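PDB 1UPS: GlcNAc-alpha-1,4-Gal-releasing endo-beta-galactosidase from Clostridium perfringens, which is an endo-beta-galactosidase that releases the disaccharide GlcNAc-alpha-1,4-Gal, probably by hydrolysing internal beta-galactosidic bonds of glycans. Local coordinates for residues 212-217 with 268-273; 21-26 with 130-135. All blocks are in the same frame, centred on the assembly; numbering follows the deposited sequence.

Contact 1: 212-217 with 268-273. With CA (calcium ion), chain C.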
ATOM      1  N   SER A 212      18.398   0.837 -10.560  1.00 13.00           N
ATOM      2  CA  SER A 212      19.862   0.933 -10.433  1.00 13.39           C
ATOM      3  C   SER A 212      20.342   1.277  -9.021  1.00 13.17           C
ATOM      4  O   SER A 212      21.564   1.378  -8.771  1.00 13.07           O
ATOM      5  CB  SER A 212      20.430   1.955 -11.429  1.00 14.27           C
ATOM      6  OG  SER A 212      20.066   3.274 -11.054  1.00 14.51           O
ATOM      7  N   GLU A 213      19.388   1.476  -8.113  1.00 12.52           N
ATOM      8  CA  GLU A 213      19.665   1.947  -6.744  1.00 12.32           C
ATOM      9  C   GLU A 213      18.837   1.175  -5.705  1.00 11.93           C
ATOM     10  O   GLU A 213      17.719   0.745  -5.983  1.00 12.12           O
ATOM     11  CB  GLU A 213      19.293   3.433  -6.627  1.00 12.20           C
ATOM     12  CG  GLU A 213      20.067   4.342  -7.572  1.00 12.80           C
ATOM     13  CD  GLU A 213      19.405   5.695  -7.807  1.00 16.19           C
ATOM     14  OE1 GLU A 213      19.976   6.468  -8.603  1.00 15.67           O
ATOM     15  OE2 GLU A 213      18.333   5.987  -7.219  1.00 15.40           O
ATOM     16  N   TYR A 214      19.368   1.047  -4.490  1.00 11.66           N
ATOM     17  CA  TYR A 214      18.552   0.569  -3.383  1.00 10.98           C
ATOM     18  C   TYR A 214      17.640   1.699  -2.919  1.00 11.13           C
ATOM     19  O   TYR A 214      18.106   2.848  -2.741  1.00 11.82           O
ATOM     20  CB  TYR A 214      19.416   0.129  -2.208  1.00 11.39           C
ATOM     21  CG  TYR A 214      20.031  -1.221  -2.432  1.00 11.86           C
ATOM     22  CD1 TYR A 214      19.322  -2.395  -2.130  1.00  9.95           C
ATOM     23  CD2 TYR A 214      21.312  -1.330  -2.972  1.00 14.58           C
ATOM     24  CE1 TYR A 214      19.915  -3.668  -2.326  1.00 11.40           C
ATOM     25  CE2 TYR A 214      21.905  -2.577  -3.177  1.00 15.22           C
ATOM     26  CZ  TYR A 214      21.194  -3.742  -2.871  1.00 13.96           C
ATOM     27  OH  TYR A 214      21.796  -4.971  -3.090  1.00 14.60           O
ATOM     28  N   HIS A 215      16.359   1.366  -2.729  1.00 10.52           N
ATOM     29  CA  HIS A 215      15.397   2.274  -2.101  1.00 10.92           C
ATOM     30  C   HIS A 215      14.610   1.535  -1.035  1.00 10.77           C
ATOM     31  O   HIS A 215      14.653   0.311  -0.974  1.00 10.87           O
ATOM     32  CB  HIS A 215      14.496   2.930  -3.151  1.00 11.21           C
ATOM     33  CG  HIS A 215      15.244   3.896  -4.005  1.00 10.63           C
ATOM     34  ND1 HIS A 215      15.406   5.219  -3.651  1.00 12.12           N
ATOM     35  CD2 HIS A 215      15.978   3.710  -5.130  1.00 11.91           C
ATOM     36  CE1 HIS A 215      16.162   5.822  -4.555  1.00 13.31           C
ATOM     37  NE2 HIS A 215      16.528   4.928  -5.459  1.00 12.78           N
ATOM     38  N   ILE A 216      13.953   2.287  -0.157  1.00 10.19           N
ATOM     39  CA  ILE A 216      13.228   1.698   0.954  1.00  9.83           C
ATOM     40  C   ILE A 216      11.731   1.745   0.639  1.00  9.65           C
ATOM     41  O   ILE A 216      11.186   2.804   0.293  1.00 10.15           O
ATOM     42  CB  ILE A 216      13.575   2.433   2.313  1.00  9.88           C
ATOM     43  CG1 ILE A 216      15.078   2.288   2.632  1.00  9.58           C
ATOM     44  CG2 ILE A 216      12.774   1.851   3.457  1.00  9.82           C
ATOM     45  CD1 ILE A 216      15.531   2.965   3.953  1.00 11.66           C
ATOM     46  N   TYR A 217      11.082   0.591   0.773  1.00  9.60           N
ATOM     47  CA  TYR A 217       9.643   0.439   0.564  1.00  9.33           C
ATOM     48  C   TYR A 217       9.047  -0.054   1.869  1.00  9.98           C
ATOM     49  O   TYR A 217       9.552  -1.002   2.467  1.00 10.30           O
ATOM     50  CB  TYR A 217       9.370  -0.603  -0.545  1.00  9.33           C
ATOM     51  CG  TYR A 217      10.025  -0.222  -1.862  1.00  9.55           C
ATOM     52  CD1 TYR A 217      11.289  -0.710  -2.204  1.00 10.58           C
ATOM     53  CD2 TYR A 217       9.382   0.640  -2.752  1.00 10.29           C
ATOM     54  CE1 TYR A 217      11.897  -0.360  -3.436  1.00 10.57           C
ATOM     55  CE2 TYR A 217       9.971   1.002  -3.970  1.00  9.05           C
ATOM     56  CZ  TYR A 217      11.236   0.499  -4.292  1.00 11.77           C
ATOM     57  OH  TYR A 217      11.822   0.857  -5.482  1.00 11.74           O
ATOM     58  N   GLU A 268      16.567 -10.902 -12.218  1.00 11.92           N
ATOM     59  CA  GLU A 268      16.965 -10.897 -10.826  1.00 12.04           C
ATOM     60  C   GLU A 268      16.759  -9.551 -10.170  1.00 11.33           C
ATOM     61  O   GLU A 268      16.833  -8.511 -10.832  1.00 10.71           O
ATOM     62  CB  GLU A 268      18.420 -11.342 -10.670  1.00 12.27           C
ATOM     63  CG  GLU A 268      19.454 -10.569 -11.472  1.00 15.63           C
ATOM     64  CD  GLU A 268      20.847 -11.217 -11.376  1.00 18.67           C
ATOM     65  OE1 GLU A 268      21.855 -10.495 -11.342  1.00 19.28           O
ATOM     66  OE2 GLU A 268      20.939 -12.463 -11.312  1.00 21.34           O
ATOM     67  N   TRP A 269      16.506  -9.596  -8.868  1.00 11.11           N
ATOM     68  CA  TRP A 269      16.511  -8.397  -8.025  1.00 11.44           C
ATOM     69  C   TRP A 269      17.199  -8.667  -6.710  1.00 11.82           C
ATOM     70  O   TRP A 269      17.553  -9.817  -6.411  1.00 12.40           O
ATOM     71  CB  TRP A 269      15.101  -7.836  -7.790  1.00 10.43           C
ATOM     72  CG  TRP A 269      14.120  -8.665  -6.946  1.00 11.65           C
ATOM     73  CD1 TRP A 269      13.928 -10.035  -6.951  1.00 11.96           C
ATOM     74  CD2 TRP A 269      13.170  -8.140  -6.024  1.00 11.10           C
ATOM     75  NE1 TRP A 269      12.920 -10.376  -6.069  1.00 11.47           N
ATOM     76  CE2 TRP A 269      12.436  -9.230  -5.493  1.00 11.44           C
ATOM     77  CE3 TRP A 269      12.859  -6.844  -5.583  1.00 11.93           C
ATOM     78  CZ2 TRP A 269      11.403  -9.059  -4.557  1.00 11.66           C
ATOM     79  CZ3 TRP A 269      11.844  -6.674  -4.648  1.00 12.62           C
ATOM     80  CH2 TRP A 269      11.122  -7.776  -4.149  1.00 12.70           C
ATOM     81  N   ALA A 270      17.403  -7.612  -5.920  1.00 11.08           N
ATOM     82  CA  ALA A 270      18.218  -7.736  -4.719  1.00 10.88           C
ATOM     83  C   ALA A 270      17.500  -7.128  -3.528  1.00 10.60           C
ATOM     84  O   ALA A 270      17.041  -5.986  -3.603  1.00 10.44           O
ATOM     85  CB  ALA A 270      19.592  -7.051  -4.917  1.00 10.75           C
ATOM     86  N   ILE A 271      17.378  -7.901  -2.451  1.00 10.24           N
ATOM     87  CA  ILE A 271      16.750  -7.398  -1.225  1.00 10.94           C
ATOM     88  C   ILE A 271      17.776  -7.360  -0.091  1.00 10.73           C
ATOM     89  O   ILE A 271      18.273  -8.400   0.330  1.00 10.43           O
ATOM     90  CB  ILE A 271      15.544  -8.272  -0.826  1.00 11.67           C
ATOM     91  CG1 ILE A 271      14.578  -8.433  -2.014  1.00 13.26           C
ATOM     92  CG2 ILE A 271      14.796  -7.662   0.373  1.00 10.84           C
ATOM     93  CD1 ILE A 271      14.030  -9.832  -2.138  1.00 18.89           C
ATOM     94  N   ASP A 272      18.048  -6.159   0.423  1.00 10.85           N
ATOM     95  CA  ASP A 272      19.067  -5.961   1.462  1.00 11.01           C
ATOM     96  C   ASP A 272      18.594  -6.481   2.818  1.00 11.20           C
ATOM     97  O   ASP A 272      19.358  -7.128   3.555  1.00 10.18           O
ATOM     98  CB  ASP A 272      19.445  -4.468   1.525  1.00 10.90           C
ATOM     99  CG  ASP A 272      20.484  -4.157   2.592  1.00 13.48           C
ATOM    100  OD1 ASP A 272      20.514  -2.979   3.020  1.00 10.81           O
ATOM    101  OD2 ASP A 272      21.293  -5.006   3.036  1.00 13.35           O
ATOM    102  N   TYR A 273      17.337  -6.202   3.158  1.00 10.82           N
ATOM    103  CA  TYR A 273      16.765  -6.644   4.422  1.00 10.92           C
ATOM    104  C   TYR A 273      15.252  -6.568   4.376  1.00 10.70           C
ATOM    105  O   TYR A 273      14.684  -5.866   3.525  1.00 11.04           O
ATOM    106  CB  TYR A 273      17.269  -5.810   5.624  1.00 11.11           C
ATOM    107  CG  TYR A 273      16.895  -4.320   5.633  1.00 11.34           C
ATOM    108  CD1 TYR A 273      15.596  -3.892   5.975  1.00 11.66           C
ATOM    109  CD2 TYR A 273      17.869  -3.337   5.394  1.00 11.27           C
ATOM    110  CE1 TYR A 273      15.262  -2.540   5.990  1.00 10.57           C
ATOM    111  CE2 TYR A 273      17.545  -1.974   5.434  1.00  9.63           C
ATOM    112  CZ  TYR A 273      16.257  -1.587   5.738  1.00 11.60           C
ATOM    113  OH  TYR A 273      15.956  -0.249   5.769  1.00 10.96           O
TER
HETATM  114 CA    CA C 501      21.642  -7.051   4.203  1.00 18.81          CA
HETATM  115  O   HOH W   1      23.722  -5.693   4.185  1.00 22.04           O
HETATM  116  O   HOH W   2      21.221  -5.687   6.107  1.00 19.85           O
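Tyr214 sets its ring beside the backbone N and opposite the carbonyl carbon (chi1 -78°), which carries it across to Ala270 and Asp272, while Asp272 turns CG to the far side of its own N (chi1 179°) and brings its carboxylate up to a calcium ion. The phenol reaches the second segment at two places. Tyr214 OH lies 3.5 Å from Ala270 CB, and farther back on the ring Tyr214 CE1 stands 4.0 Å from Asp272 CB. The two side chains cross at about a right angle, with ring and carboxylate planes 66° apart, so the ring meets the aspartate through its methylene and not through its charged end.

One oxygen of that end binds metal: Asp272 OD2, together with Asp272 O, holds the calcium ion at 2.4 Å, clamping it between side chain and main chain of one residue. Two waters also bind, and the carbonyl oxygens of Glu37 and Gly72 add ligands from other parts of the chain. The other carboxylate oxygen, OD1, makes a salt bridge with Arg134, a charge balance that probably steadies the orientation of the group.

A second, slimmer touch lies farther along, where Ile216 CD1 packs 3.7 Å from Tyr273 OH, a hydroxyl that is hydrogen-bonded to Glu132. Within 212-217, His215 NE2 donates over 2.7 Å to Glu213 OE2, which lies in the imidazole plane and accepts through its anti lone pair.

No hydrogen bond joins the two segments directly, as strand 129-136 runs between strands 215-221 and 267-279 and pairs antiparallel with both. Ile216 and Tyr273 pack on it from these strands, and Tyr214 from the loop leading into 215-221, while Ser73 of strand 73-78 takes up the hydroxyl of Tyr214.

Contact 2: 21-26 with 130-135; sequences PANPIE and YFEIRA
The irregular N-terminal stretch that precedes strand 30-36 lies across one face of the GH16 beta-sheet, and here Asn23 and Ala22 settle on Glu132 and Arg134, two alternate residues of strand 129-136 whose side chains rise toward it. Asn23 ND2 donates to Glu132 OE1 at 3.0 Å, with an N-H...O angle of 156°. The donated hydrogen leaves close to the amide plane but arrives from above the carboxylate plane, the two planes being 56° apart. A weak second bond runs from Asn23 ND2 to Glu132 OE2 at 3.2 Å. Glu132 stands out from the strand with CG opposite the backbone N (chi1 179°) and an extended chain, which lifts the acceptor to the loop.

The buried carboxylate is gripped from more than one direction, since OE1 is also bonded to the hydroxyl of Tyr273. Asn23 ND2 in turn has a partner in Asn232 OD1.

Beside this polar pair, the extended Arg134 runs under Ala22. Arg134 CD meets Ala22 CB at 3.8 Å, and the backbone N of Ala22 lies over one face of the guanidinium, 3.4 Å from Arg134 NE. Both of those nitrogens are donors, so this is contact without a bond. Among the N-H groups of the guanidinium, NE is given to Phe20 O and NH1 to the calcium-binding Asp272.

The loop is thus pinned by side chains while the strand keeps its backbone pairing with its neighbours, an arrangement of a terminal segment lying over the antiparallel sheet of a GH16 beta-sandwich, next to its calcium site.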
ATOM      1  N   PRO A  21      20.106   5.551   1.941  1.00 14.39           N
ATOM      2  CA  PRO A  21      20.765   4.888   3.077  1.00 14.46           C
ATOM      3  C   PRO A  21      19.849   3.929   3.820  1.00 13.85           C
ATOM      4  O   PRO A  21      18.690   4.236   4.016  1.00 13.82           O
ATOM      5  CB  PRO A  21      21.161   6.050   4.015  1.00 15.02           C
ATOM      6  CG  PRO A  21      20.472   7.259   3.499  1.00 15.65           C
ATOM      7  CD  PRO A  21      20.078   7.017   2.076  1.00 15.19           C
ATOM      8  N   ALA A  22      20.380   2.791   4.243  1.00 13.46           N
ATOM      9  CA  ALA A  22      19.618   1.881   5.092  1.00 13.74           C
ATOM     10  C   ALA A  22      19.115   2.588   6.365  1.00 13.34           C
ATOM     11  O   ALA A  22      19.858   3.377   7.003  1.00 12.06           O
ATOM     12  CB  ALA A  22      20.482   0.678   5.448  1.00 13.87           C
ATOM     13  N   ASN A  23      17.862   2.318   6.733  1.00 12.72           N
ATOM     14  CA  ASN A  23      17.331   2.760   8.028  1.00 13.54           C
ATOM     15  C   ASN A  23      18.001   2.017   9.199  1.00 14.24           C
ATOM     16  O   ASN A  23      18.571   0.938   9.004  1.00 13.58           O
ATOM     17  CB  ASN A  23      15.805   2.564   8.099  1.00 13.05           C
ATOM     18  CG  ASN A  23      15.032   3.679   7.398  1.00 13.53           C
ATOM     19  OD1 ASN A  23      15.494   4.826   7.301  1.00 12.75           O
ATOM     20  ND2 ASN A  23      13.835   3.346   6.916  1.00 11.52           N
ATOM     21  N   PRO A  24      17.956   2.589  10.406  1.00 15.18           N
ATOM     22  CA  PRO A  24      18.474   1.884  11.585  1.00 16.40           C
ATOM     23  C   PRO A  24      17.598   0.694  11.965  1.00 17.35           C
ATOM     24  O   PRO A  24      16.407   0.668  11.643  1.00 16.77           O
ATOM     25  CB  PRO A  24      18.464   2.952  12.691  1.00 16.47           C
ATOM     26  CG  PRO A  24      17.530   4.000  12.246  1.00 16.22           C
ATOM     27  CD  PRO A  24      17.423   3.925  10.736  1.00 15.72           C
ATOM     28  N   ILE A  25      18.190  -0.290  12.634  1.00 18.72           N
ATOM     29  CA  ILE A  25      17.437  -1.463  13.059  1.00 20.32           C
ATOM     30  C   ILE A  25      16.420  -1.091  14.148  1.00 21.16           C
ATOM     31  O   ILE A  25      15.289  -1.617  14.171  1.00 22.10           O
ATOM     32  CB  ILE A  25      18.402  -2.595  13.502  1.00 20.62           C
ATOM     33  CG1 ILE A  25      19.099  -3.189  12.271  1.00 21.41           C
ATOM     34  CG2 ILE A  25      17.641  -3.690  14.246  1.00 22.24           C
ATOM     35  CD1 ILE A  25      20.318  -4.060  12.556  1.00 23.93           C
ATOM     36  N   GLU A  26      16.809  -0.181  15.033  1.00 21.50           N
ATOM     37  CA  GLU A  26      15.890   0.303  16.069  1.00 21.66           C
ATOM     38  C   GLU A  26      15.110   1.519  15.575  1.00 21.60           C
ATOM     39  O   GLU A  26      15.688   2.469  15.029  1.00 22.16           O
ATOM     40  CB  GLU A  26      16.626   0.588  17.379  1.00 22.17           C
ATOM     41  N   TYR A 130       4.614  -2.234  11.202  1.00 11.10           N
ATOM     42  CA  TYR A 130       5.353  -1.431  10.224  1.00 11.28           C
ATOM     43  C   TYR A 130       6.330  -2.367   9.506  1.00 11.09           C
ATOM     44  O   TYR A 130       7.255  -2.900  10.122  1.00 11.60           O
ATOM     45  CB  TYR A 130       6.129  -0.286  10.935  1.00 10.66           C
ATOM     46  CG  TYR A 130       6.636   0.766   9.950  1.00 10.54           C
ATOM     47  CD1 TYR A 130       7.815   0.572   9.224  1.00  9.71           C
ATOM     48  CD2 TYR A 130       5.904   1.920   9.704  1.00 11.60           C
ATOM     49  CE1 TYR A 130       8.265   1.532   8.286  1.00 10.88           C
ATOM     50  CE2 TYR A 130       6.338   2.869   8.775  1.00 12.08           C
ATOM     51  CZ  TYR A 130       7.518   2.678   8.077  1.00 12.02           C
ATOM     52  OH  TYR A 130       7.921   3.644   7.171  1.00 12.37           O
ATOM     53  N   PHE A 131       6.086  -2.605   8.217  1.00 10.90           N
ATOM     54  CA  PHE A 131       6.825  -3.603   7.435  1.00 10.25           C
ATOM     55  C   PHE A 131       7.732  -2.893   6.452  1.00 10.24           C
ATOM     56  O   PHE A 131       7.282  -1.951   5.812  1.00 10.64           O
ATOM     57  CB  PHE A 131       5.813  -4.422   6.629  1.00 10.89           C
ATOM     58  CG  PHE A 131       4.881  -5.243   7.484  1.00  9.84           C
ATOM     59  CD1 PHE A 131       3.842  -4.643   8.200  1.00 10.11           C
ATOM     60  CD2 PHE A 131       5.067  -6.624   7.593  1.00 11.39           C
ATOM     61  CE1 PHE A 131       2.991  -5.423   9.016  1.00 11.81           C
ATOM     62  CE2 PHE A 131       4.234  -7.408   8.393  1.00 11.61           C
ATOM     63  CZ  PHE A 131       3.190  -6.818   9.105  1.00 10.30           C
ATOM     64  N   GLU A 132       8.987  -3.327   6.312  1.00  9.39           N
ATOM     65  CA  GLU A 132       9.913  -2.562   5.474  1.00  9.51           C
ATOM     66  C   GLU A 132      10.902  -3.463   4.762  1.00  9.81           C
ATOM     67  O   GLU A 132      11.408  -4.425   5.364  1.00 11.40           O
ATOM     68  CB  GLU A 132      10.667  -1.550   6.358  1.00  9.76           C
ATOM     69  CG  GLU A 132      11.693  -0.671   5.636  1.00  9.44           C
ATOM     70  CD  GLU A 132      12.282   0.381   6.572  1.00 10.51           C
ATOM     71  OE1 GLU A 132      13.530   0.389   6.770  1.00  9.93           O
ATOM     72  OE2 GLU A 132      11.503   1.203   7.123  1.00 11.29           O
ATOM     73  N   ILE A 133      11.167  -3.176   3.486  1.00  9.41           N
ATOM     74  CA  ILE A 133      12.323  -3.764   2.814  1.00  9.30           C
ATOM     75  C   ILE A 133      13.177  -2.658   2.211  1.00  9.91           C
ATOM     76  O   ILE A 133      12.702  -1.527   1.987  1.00 10.64           O
ATOM     77  CB  ILE A 133      11.926  -4.798   1.721  1.00  9.24           C
ATOM     78  CG1 ILE A 133      11.277  -4.098   0.495  1.00 10.07           C
ATOM     79  CG2 ILE A 133      11.063  -5.938   2.351  1.00  9.95           C
ATOM     80  CD1 ILE A 133      11.013  -5.057  -0.751  1.00 10.70           C
ATOM     81  N   ARG A 134      14.440  -2.989   1.954  1.00 10.17           N
ATOM     82  CA  ARG A 134      15.301  -2.115   1.190  1.00 10.10           C
ATOM     83  C   ARG A 134      15.737  -2.958   0.005  1.00 10.73           C
ATOM     84  O   ARG A 134      16.237  -4.065   0.185  1.00 11.15           O
ATOM     85  CB  ARG A 134      16.502  -1.675   2.038  1.00 10.21           C
ATOM     86  CG  ARG A 134      17.494  -0.789   1.302  1.00 10.84           C
ATOM     87  CD  ARG A 134      18.473  -0.099   2.284  1.00  9.78           C
ATOM     88  NE  ARG A 134      19.411   0.813   1.633  1.00 12.60           N
ATOM     89  CZ  ARG A 134      20.624   0.470   1.194  1.00 15.32           C
ATOM     90  NH1 ARG A 134      21.045  -0.781   1.306  1.00 14.39           N
ATOM     91  NH2 ARG A 134      21.431   1.385   0.639  1.00 13.22           N
ATOM     92  N   ALA A 135      15.487  -2.472  -1.210  1.00 10.45           N
ATOM     93  CA  ALA A 135      15.626  -3.328  -2.381  1.00 10.33           C
ATOM     94  C   ALA A 135      16.070  -2.541  -3.599  1.00 10.68           C
ATOM     95  O   ALA A 135      15.793  -1.349  -3.698  1.00 10.95           O
ATOM     96  CB  ALA A 135      14.252  -4.051  -2.680  1.00 10.55           C
TER

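In the fold
Followed from the N terminus, the chain first passes through 21-26, and contact 2 closes a long loop when 130-135, on strand 129-136, arrives 104 residues after the end of 21-26. Contact 1 opens only afterwards, with 212-217, and closes at 268-273, so the two are in series, neither nested nor crossed. They nevertheless meet in space, with centres about 11 Å apart, because strand 129-136 is the neighbour in the sheet of both strands used by contact 1, and its side chains reach residues of 268-273. Together they tie the N-terminal loop, three adjacent strands and the calcium site into one side of the GH16 domain.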